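Local coordinates for lipoprotein, putative (Bacillus anthracis, PDB 4NOH) that is a putative lipoprotein of unestablished function, possibly lipid-binding, built as a single chain around a large mixed beta sheet, at residues Asn48-Thr51 and Ala52-Val56. Residues are numbered along the deposited sequence; the frame is centred on the assembly and turned at random.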
ATOM      1  N   ASN A  48      -8.519   5.763  -0.782  1.00 11.81           N
ATOM      2  CA  ASN A  48      -9.084   7.053  -1.042  1.00 11.76           C
ATOM      3  C   ASN A  48      -7.968   8.101  -1.114  1.00 11.94           C
ATOM      4  O   ASN A  48      -6.814   7.869  -0.724  1.00 11.89           O
ATOM      5  CB  ASN A  48     -10.223   7.452  -0.092  1.00 12.26           C
ATOM      6  CG  ASN A  48      -9.799   7.667   1.351  1.00 13.00           C
ATOM      7  OD1 ASN A  48      -8.643   7.891   1.681  1.00 13.03           O
ATOM      8  ND2 ASN A  48     -10.783   7.663   2.229  1.00 14.77           N
ATOM      9  N   LYS A  49      -8.338   9.280  -1.623  1.00 11.71           N
ATOM     10  CA  LYS A  49      -7.386  10.382  -1.802  1.00 12.99           C
ATOM     11  C   LYS A  49      -6.722  10.780  -0.482  1.00 12.72           C
ATOM     12  O   LYS A  49      -5.512  10.989  -0.419  1.00 13.35           O
ATOM     13  CB  LYS A  49      -8.090  11.586  -2.410  1.00 14.19           C
ATOM     14  CG  LYS A  49      -7.172  12.769  -2.617  1.00 16.24           C
ATOM     15  CD  LYS A  49      -7.910  13.965  -3.158  1.00 20.23           C
ATOM     16  CE  LYS A  49      -6.976  15.156  -3.211  1.00 23.58           C
ATOM     17  NZ  LYS A  49      -7.659  16.363  -3.707  1.00 26.95           N
ATOM     18  N   THR A  50      -7.507  10.879   0.573  1.00 12.54           N
ATOM     19  CA  THR A  50      -6.977  11.303   1.844  1.00 13.57           C
ATOM     20  C   THR A  50      -5.877  10.349   2.311  1.00 12.72           C
ATOM     21  O   THR A  50      -4.830  10.772   2.779  1.00 13.86           O
ATOM     22  CB  THR A  50      -8.111  11.473   2.857  1.00 15.19           C
ATOM     23  OG1 THR A  50      -8.899  12.609   2.476  1.00 16.82           O
ATOM     24  CG2 THR A  50      -7.587  11.724   4.224  1.00 16.39           C
ATOM     25  N   THR A  51      -6.117   9.063   2.164  1.00 12.08           N
ATOM     26  CA  THR A  51      -5.168   8.050   2.574  1.00 12.09           C
ATOM     27  C   THR A  51      -3.937   8.081   1.700  1.00 12.12           C
ATOM     28  O   THR A  51      -2.791   8.028   2.196  1.00 12.87           O
ATOM     29  CB  THR A  51      -5.809   6.663   2.527  1.00 12.55           C
ATOM     30  OG1 THR A  51      -6.865   6.598   3.510  1.00 13.31           O
ATOM     31  CG2 THR A  51      -4.789   5.545   2.793  1.00 13.17           C
ATOM     32  N   ALA A  52      -4.142   8.145   0.390  1.00 10.99           N
ATOM     33  CA  ALA A  52      -2.992   8.171  -0.512  1.00 11.51           C
ATOM     34  C   ALA A  52      -2.090   9.386  -0.290  1.00 12.78           C
ATOM     35  O   ALA A  52      -0.861   9.289  -0.354  1.00 12.56           O
ATOM     36  CB  ALA A  52      -3.430   8.030  -1.982  1.00 12.02           C
ATOM     37  N   GLU A  53      -2.695  10.531   0.019  1.00 13.75           N
ATOM     38  CA  GLU A  53      -1.914  11.732   0.331  1.00 16.20           C
ATOM     39  C   GLU A  53      -1.043  11.465   1.551  1.00 16.00           C
ATOM     40  O   GLU A  53       0.121  11.874   1.620  1.00 17.13           O
ATOM     41  CB  GLU A  53      -2.824  12.921   0.602  1.00 17.68           C
ATOM     42  CG  GLU A  53      -3.449  13.529  -0.643  1.00 20.57           C
ATOM     43  CD  GLU A  53      -4.333  14.743  -0.338  1.00 24.67           C
ATOM     44  OE1 GLU A  53      -4.959  14.821   0.760  1.00 27.56           O
ATOM     45  OE2 GLU A  53      -4.417  15.638  -1.199  1.00 26.85           O
ATOM     46  N   LYS A  54      -1.620  10.783   2.535  1.00 15.71           N
ATOM     47  CA  LYS A  54      -0.833  10.469   3.753  1.00 15.69           C
ATOM     48  C   LYS A  54       0.309   9.488   3.440  1.00 15.61           C
ATOM     49  O   LYS A  54       1.400   9.600   4.002  1.00 16.36           O
ATOM     50  CB  LYS A  54      -1.757   9.968   4.862  1.00 16.02           C
ATOM     51  CG  LYS A  54      -2.649  11.074   5.416  1.00 17.34           C
ATOM     52  CD  LYS A  54      -3.752  10.552   6.313  1.00 19.62           C
ATOM     53  CE  LYS A  54      -4.578  11.695   6.889  1.00 21.21           C
ATOM     54  NZ  LYS A  54      -5.772  11.161   7.575  1.00 23.34           N
HETATM   55  N   MSE A  55       0.063   8.525   2.565  1.00 14.68           N
HETATM   56  CA  MSE A  55       1.123   7.611   2.136  1.00 15.33           C
HETATM   57  C   MSE A  55       2.243   8.380   1.438  1.00 15.15           C
HETATM   58  O   MSE A  55       3.421   8.079   1.643  1.00 16.59           O
HETATM   59  CB  MSE A  55       0.603   6.550   1.170  1.00 17.01           C
HETATM   60  CG  MSE A  55      -0.233   5.562   1.902  1.00 18.07           C
HETATM   61 SE   MSE A  55      -0.469   3.953   0.778  1.00 26.91          SE
HETATM   62  CE  MSE A  55       1.161   2.997   1.295  1.00 30.41           C
ATOM     63  N   VAL A  56       1.904   9.347   0.597  1.00 14.56           N
ATOM     64  CA  VAL A  56       2.941  10.178  -0.052  1.00 15.80           C
ATOM     65  C   VAL A  56       3.779  10.931   0.998  1.00 17.60           C
ATOM     66  O   VAL A  56       4.984  11.038   0.850  1.00 17.95           O
ATOM     67  CB  VAL A  56       2.328  11.151  -1.085  1.00 16.11           C
ATOM     68  CG1 VAL A  56       3.348  12.164  -1.598  1.00 17.40           C
ATOM     69  CG2 VAL A  56       1.758  10.376  -2.269  1.00 15.70           C
TER
HETATM   70  O   HOH W   1      -4.450  13.675   3.317  1.00 23.57           O
HETATM   71  O   HOH W   2      -7.975  14.667   0.628  1.00 33.15           O
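Ala-52 N donates to Asn-48 O (2.9 Å), the first of a run of i+4 to i backbone bonds that open helix 49-57 directly after strand 42-48; Glu-53, Lys-54 and Met-55 follow, bonded to Lys-49, Thr-50 and Thr-51. Asn-48 is the N-cap. Its OD1 takes Thr-51 N at 2.8 Å, nearly in line with the side-chain C=O, and also Thr-51 OG1 at 2.9 Å, which sits above the amide plane. With OG1 beside its own backbone N (chi1 -65°), Thr-51 offers both donors to this one oxygen.

Water bridges Thr-50 and Glu-53 on the outer face. The extended Lys-49 chain crosses the Glu-53 side chain, CE lying 3.3 Å from OE2, but NZ stays 4.2 Å from OE2, beyond a salt bridge. Glu-53 OE1 accepts from two waters, one also donating to Thr-50 O, the other to Thr-50 OG1, which is hydrogen-bonded to Asp-124 as well. Apolar contact is slight: Thr-50 CG2 lies 4.0 Å from Lys-54 CE, the two chains side by side.

On the buried face Ala-52 and Met-55, a selenomethionine, touch Met-47 of the preceding strand. The capping bond satisfies Thr-51 N in the first turn, and the OG1 bond probably helps hold the Asn-48 side chain, while the Lys-49/Glu-53 pair probably adds only a mild, solvent-screened attraction.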